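Local coordinates for D-alanyl-D-alanine carboxypeptidase (Penicillin binding protein) family protein (Francisella tularensis subsp. tularensis, PDB 6OSU) that probably removes the C-terminal D-alanine from peptidoglycan precursor peptides, acting as a serine-type D-Ala-D-Ala carboxypeptidase of the S11 family, at residues T87-S92 with T129-E134; I390-T395 with M418-Q423. One frame throughout, in Å; residues are numbered along the deposited sequence.

Interaction 1 (T87-S92 with T129-E134); sequences TMIPIS and TIALAE
The end of the short strand 88-90 passes beside the helix 126-137 with I91 and A131 closest, their CA atoms 5.8 Å apart, a spacing suited to the small methyl of A131. I91 reaches the helix only with CD1, which lies 3.7 Å from CB of A131. I89 points toward the helix: its CG2 rests on the carbonyl O of A131, and its CD1 reaches CD2 of L132 at 3.7 Å, the two branched side chains crossing at about a right angle. V113 and L116 of helix 113-123 touch I89 as well, which fits a branched apolar residue to this buried place.

In the serine beta-lactamase-like fold of the penicillin-binding proteins, helix 126-137 begins two residues after S124, a second predicted active-site serine besides the nucleophile S64, in what appears to be an SxN motif. At the other end of the contact S92 is the N-cap of helix 93-96. Chi1 of 62° sets OG between the backbone N and the carbonyl carbon. There it takes a hydrogen bond from A95 N and donates one to E134 OE1; the 2.4 Å separation of OG and OE1 is very short, so its exact value is doubtful. A water joins the same carboxylate to the backbone at the strand's end, accepting from S92 N at 2.6 Å and donating to E134 OE1. E134 OE2 is hydrogen-bonded to N94 ND2.

Interaction 2 (I390-T395 with M418-Q423); sequences IKTGQT and MNNVSQ
The shortest hydrogen bond between the segments runs from the backbone N of T392 to OD1 of N420, at 3.0 Å. The bond is bent, with 132° at the hydrogen, and the donor stands above the amide group, 43° out of the carbonyl plane. T392 belongs to a type II beta turn, K391 to Q394, that leads into strand 395-403 of the C-terminal domain of the penicillin-binding protein 5 type, built round a five-stranded antiparallel sheet, and the asparagine side chain thus grips the turn from the facing segment. Within the turn, Q394 N donates to K391 O in the classic closing bond, and the extended side chain of Q394 reaches K391 N with OE1, at 3.2 Å. G393 occupies the third position with a positive phi, where a CB would press against the carbonyl O of T392, a place to which glycine is suited.

Weaker bonds flank this grip. The hydroxyl of T392, placed beside its own backbone N by chi1 of -70°, donates to N419 O across 3.2 Å. I390 and V421 form a single antiparallel hydrogen-bonded pair, and both of its bonds are weak: I390 N to V421 O spans 3.4 Å, and V421 N to I390 O 3.3 Å. The side chain of N419 turns elsewhere, its OD1 taking T357 N.

Further out, the contact becomes apolar. The beta-branched side chains of I390 and V421 lie side by side and point the same way. Both are buried; I390 also touches I347 and A417, and V421 touches A344 and Q354. A single methyl of the valine, CG2, lies against I390, 3.5 Å from both its CB and its CD1.

In the fold
The two contacts belong to different domains. Interaction 1 lies in the catalytic carboxypeptidase domain, interaction 2 in the C-terminal domain that the family shares with penicillin-binding protein 5; their centres are 62 Å apart, on opposite sides of the chain's centre, and their nearest atoms about 48 Å. Neither contact touches the other. Interaction 1 is the one near the predicted active site: the side chain of L132 is about 9 Å from that of K67, the presumed proton acceptor, and about 11 Å from that of K278, the presumed substrate-binding lysine. Interaction 2, far from those sites, joins the loop before strand 395-403 to the chain that follows strand 409-417.

Interaction 1 (T87-S92 with T129-E134)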
loop_
_atom_site.group_PDB
_atom_site.type_symbol
_atom_site.label_atom_id
_atom_site.label_comp_id
_atom_site.label_asym_id
_atom_site.label_seq_id
_atom_site.Cartn_x
_atom_site.Cartn_y
_atom_site.Cartn_z
ATOM N N THR A 87 20.285 -16.442 -2.422
ATOM C CA THR A 87 20.922 -16.977 -1.222
ATOM C C THR A 87 20.143 -18.173 -0.684
ATOM O O THR A 87 18.911 -18.158 -0.629
ATOM C CB THR A 87 21.030 -15.886 -0.151
ATOM O OG1 THR A 87 21.848 -14.815 -0.639
ATOM C CG2 THR A 87 21.637 -16.437 1.135
ATOM N N MET A 88 20.873 -19.216 -0.291
ATOM C CA MET A 88 20.289 -20.455 0.211
ATOM C C MET A 88 20.326 -20.453 1.736
ATOM O O MET A 88 21.407 -20.452 2.333
ATOM C CB MET A 88 21.043 -21.664 -0.342
ATOM C CG MET A 88 21.179 -21.676 -1.859
ATOM S SD MET A 88 19.609 -21.913 -2.715
ATOM C CE MET A 88 19.141 -23.538 -2.125
ATOM N N ILE A 89 19.157 -20.472 2.359
ATOM C CA ILE A 89 19.031 -20.378 3.812
ATOM C C ILE A 89 18.830 -21.775 4.381
ATOM O O ILE A 89 17.980 -22.521 3.874
ATOM C CB ILE A 89 17.870 -19.457 4.221
ATOM C CG1 ILE A 89 18.217 -18.008 3.904
ATOM C CG2 ILE A 89 17.548 -19.617 5.699
ATOM C CD1 ILE A 89 17.244 -17.382 2.974
ATOM N N PRO A 90 19.566 -22.163 5.420
ATOM C CA PRO A 90 19.285 -23.437 6.083
ATOM C C PRO A 90 17.992 -23.359 6.881
ATOM O O PRO A 90 17.658 -22.325 7.463
ATOM C CB PRO A 90 20.499 -23.637 6.996
ATOM C CG PRO A 90 20.968 -22.238 7.286
ATOM C CD PRO A 90 20.699 -21.446 6.035
ATOM N N ILE A 91 17.262 -24.466 6.899
ATOM C CA ILE A 91 16.007 -24.566 7.634
ATOM C C ILE A 91 16.300 -25.276 8.947
ATOM O O ILE A 91 16.622 -26.469 8.960
ATOM C CB ILE A 91 14.937 -25.310 6.829
ATOM C CG1 ILE A 91 14.834 -24.737 5.414
ATOM C CG2 ILE A 91 13.597 -25.249 7.547
ATOM C CD1 ILE A 91 14.435 -23.280 5.366
ATOM N N SER A 92 16.195 -24.547 10.054
ATOM C CA SER A 92 16.349 -25.157 11.364
ATOM C C SER A 92 15.143 -26.035 11.688
ATOM O O SER A 92 14.075 -25.925 11.077
ATOM C CB SER A 92 16.513 -24.085 12.441
ATOM O OG SER A 92 15.365 -23.256 12.516
ATOM N N THR A 129 8.767 -17.762 7.239
ATOM C CA THR A 129 9.015 -16.517 7.958
ATOM C C THR A 129 10.067 -16.710 9.044
ATOM O O THR A 129 10.983 -15.894 9.192
ATOM C CB THR A 129 7.711 -15.998 8.567
ATOM O OG1 THR A 129 6.709 -15.923 7.548
ATOM C CG2 THR A 129 7.915 -14.614 9.170
ATOM N N ILE A 130 9.952 -17.796 9.811
ATOM C CA ILE A 130 10.899 -18.048 10.892
ATOM C C ILE A 130 12.287 -18.337 10.332
ATOM O O ILE A 130 13.301 -17.940 10.919
ATOM C CB ILE A 130 10.386 -19.195 11.784
ATOM C CG1 ILE A 130 9.131 -18.754 12.540
ATOM C CG2 ILE A 130 11.462 -19.664 12.754
ATOM C CD1 ILE A 130 9.260 -17.384 13.179
ATOM N N ALA A 131 12.356 -19.022 9.186
ATOM C CA ALA A 131 13.654 -19.347 8.600
ATOM C C ALA A 131 14.375 -18.095 8.120
ATOM O O ALA A 131 15.599 -17.988 8.257
ATOM C CB ALA A 131 13.483 -20.344 7.455
ATOM N N LEU A 132 13.637 -17.137 7.551
ATOM C CA LEU A 132 14.254 -15.874 7.154
ATOM C C LEU A 132 14.671 -15.058 8.370
ATOM O O LEU A 132 15.740 -14.434 8.369
ATOM C CB LEU A 132 13.293 -15.067 6.280
ATOM C CG LEU A 132 13.077 -15.566 4.853
ATOM C CD1 LEU A 132 11.855 -14.902 4.234
ATOM C CD2 LEU A 132 14.316 -15.314 4.011
ATOM N N ALA A 133 13.846 -15.060 9.419
ATOM C CA ALA A 133 14.136 -14.257 10.601
ATOM C C ALA A 133 15.379 -14.763 11.323
ATOM O O ALA A 133 16.247 -13.973 11.708
ATOM C CB ALA A 133 12.930 -14.252 11.539
ATOM N N GLU A 134 15.477 -16.082 11.518
ATOM C CA GLU A 134 16.651 -16.648 12.176
ATOM C C GLU A 134 17.936 -16.317 11.426
ATOM O O GLU A 134 18.986 -16.125 12.049
ATOM C CB GLU A 134 16.504 -18.163 12.312
ATOM C CG GLU A 134 15.432 -18.617 13.293
ATOM C CD GLU A 134 15.394 -20.129 13.453
ATOM O OE1 GLU A 134 15.504 -20.846 12.433
ATOM O OE2 GLU A 134 15.267 -20.600 14.603
HETATM O O HOH W 1 15.610 -21.990 9.979
#

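Interaction 2 (I390-T395 with M418-Q423)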
loop_
_atom_site.group_PDB
_atom_site.type_symbol
_atom_site.label_atom_id
_atom_site.label_comp_id
_atom_site.label_asym_id
_atom_site.label_seq_id
_atom_site.Cartn_x
_atom_site.Cartn_y
_atom_site.Cartn_z
ATOM N N ILE A 390 7.978 44.956 4.121
ATOM C CA ILE A 390 8.083 43.506 4.016
ATOM C C ILE A 390 9.341 43.194 3.218
ATOM O O ILE A 390 9.597 43.828 2.188
ATOM C CB ILE A 390 6.849 42.883 3.334
ATOM C CG1 ILE A 390 5.562 43.300 4.050
ATOM C CG2 ILE A 390 6.976 41.368 3.274
ATOM C CD1 ILE A 390 4.324 43.161 3.196
ATOM N N LYS A 391 10.120 42.223 3.685
ATOM C CA LYS A 391 11.365 41.865 3.024
ATOM C C LYS A 391 11.192 40.602 2.187
ATOM O O LYS A 391 10.312 39.778 2.446
ATOM C CB LYS A 391 12.496 41.660 4.036
ATOM C CG LYS A 391 13.888 41.660 3.402
ATOM C CD LYS A 391 14.887 40.868 4.224
ATOM C CE LYS A 391 15.433 41.684 5.378
ATOM N NZ LYS A 391 16.273 40.848 6.275
ATOM N N THR A 392 12.043 40.468 1.169
ATOM C CA THR A 392 12.094 39.245 0.378
ATOM C C THR A 392 12.399 38.051 1.273
ATOM O O THR A 392 13.351 38.074 2.058
ATOM C CB THR A 392 13.157 39.369 -0.716
ATOM O OG1 THR A 392 12.720 40.303 -1.712
ATOM C CG2 THR A 392 13.425 38.020 -1.368
ATOM N N GLY A 393 11.587 37.006 1.157
ATOM C CA GLY A 393 11.733 35.843 2.004
ATOM C C GLY A 393 10.955 35.899 3.297
ATOM O O GLY A 393 11.108 34.999 4.132
ATOM N N GLN A 394 10.128 36.921 3.491
ATOM C CA GLN A 394 9.261 37.005 4.656
ATOM C C GLN A 394 7.932 36.316 4.369
ATOM O O GLN A 394 7.378 36.435 3.271
ATOM C CB GLN A 394 9.036 38.468 5.040
ATOM C CG GLN A 394 8.058 38.698 6.181
ATOM C CD GLN A 394 7.883 40.174 6.492
ATOM O OE1 GLN A 394 8.784 40.979 6.258
ATOM N NE2 GLN A 394 6.716 40.539 7.014
ATOM N N THR A 395 7.429 35.580 5.356
ATOM C CA THR A 395 6.163 34.872 5.212
ATOM C C THR A 395 5.011 35.858 5.364
ATOM O O THR A 395 4.872 36.503 6.409
ATOM C CB THR A 395 6.058 33.752 6.244
ATOM O OG1 THR A 395 7.203 32.896 6.141
ATOM C CG2 THR A 395 4.794 32.936 6.014
ATOM N N MET A 418 8.535 37.447 -2.510
ATOM C CA MET A 418 9.598 37.502 -3.498
ATOM C C MET A 418 9.976 38.926 -3.880
ATOM O O MET A 418 10.954 39.113 -4.611
ATOM C CB MET A 418 9.194 36.726 -4.759
ATOM C CG MET A 418 8.660 35.319 -4.496
ATOM S SD MET A 418 9.875 34.006 -4.748
ATOM C CE MET A 418 10.513 33.780 -3.093
ATOM N N ASN A 419 9.228 39.924 -3.416
ATOM C CA ASN A 419 9.506 41.337 -3.648
ATOM C C ASN A 419 9.779 42.037 -2.323
ATOM O O ASN A 419 9.764 41.428 -1.250
ATOM C CB ASN A 419 8.338 42.029 -4.359
ATOM C CG ASN A 419 8.249 41.678 -5.824
ATOM O OD1 ASN A 419 7.260 41.103 -6.272
ATOM N ND2 ASN A 419 9.277 42.039 -6.587
ATOM N N ASN A 420 10.015 43.343 -2.417
ATOM C CA ASN A 420 10.101 44.237 -1.272
ATOM C C ASN A 420 9.049 45.324 -1.427
ATOM O O ASN A 420 8.770 45.771 -2.544
ATOM C CB ASN A 420 11.496 44.872 -1.161
ATOM C CG ASN A 420 12.516 43.943 -0.539
ATOM O OD1 ASN A 420 12.286 43.386 0.528
ATOM N ND2 ASN A 420 13.653 43.775 -1.204
ATOM N N VAL A 421 8.457 45.743 -0.313
ATOM C CA VAL A 421 7.548 46.881 -0.289
ATOM C C VAL A 421 8.057 47.880 0.736
ATOM O O VAL A 421 8.435 47.503 1.852
ATOM C CB VAL A 421 6.098 46.465 0.024
ATOM C CG1 VAL A 421 5.459 45.856 -1.209
ATOM C CG2 VAL A 421 6.072 45.495 1.190
ATOM N N SER A 422 8.072 49.153 0.349
ATOM C CA SER A 422 8.608 50.234 1.164
ATOM C C SER A 422 7.459 50.998 1.802
ATOM O O SER A 422 6.486 51.343 1.124
ATOM C CB SER A 422 9.463 51.173 0.314
ATOM O OG SER A 422 10.268 50.430 -0.583
ATOM N N GLN A 423 7.563 51.248 3.104
ATOM C CA GLN A 423 6.515 51.988 3.786
ATOM C C GLN A 423 6.620 53.470 3.452
ATOM O O GLN A 423 7.686 53.973 3.091
ATOM C CB GLN A 423 6.585 51.775 5.299
ATOM C CG GLN A 423 7.565 52.681 6.027
ATOM C CD GLN A 423 8.954 52.085 6.138
ATOM O OE1 GLN A 423 9.461 51.875 7.239
ATOM N NE2 GLN A 423 9.582 51.816 5.001
#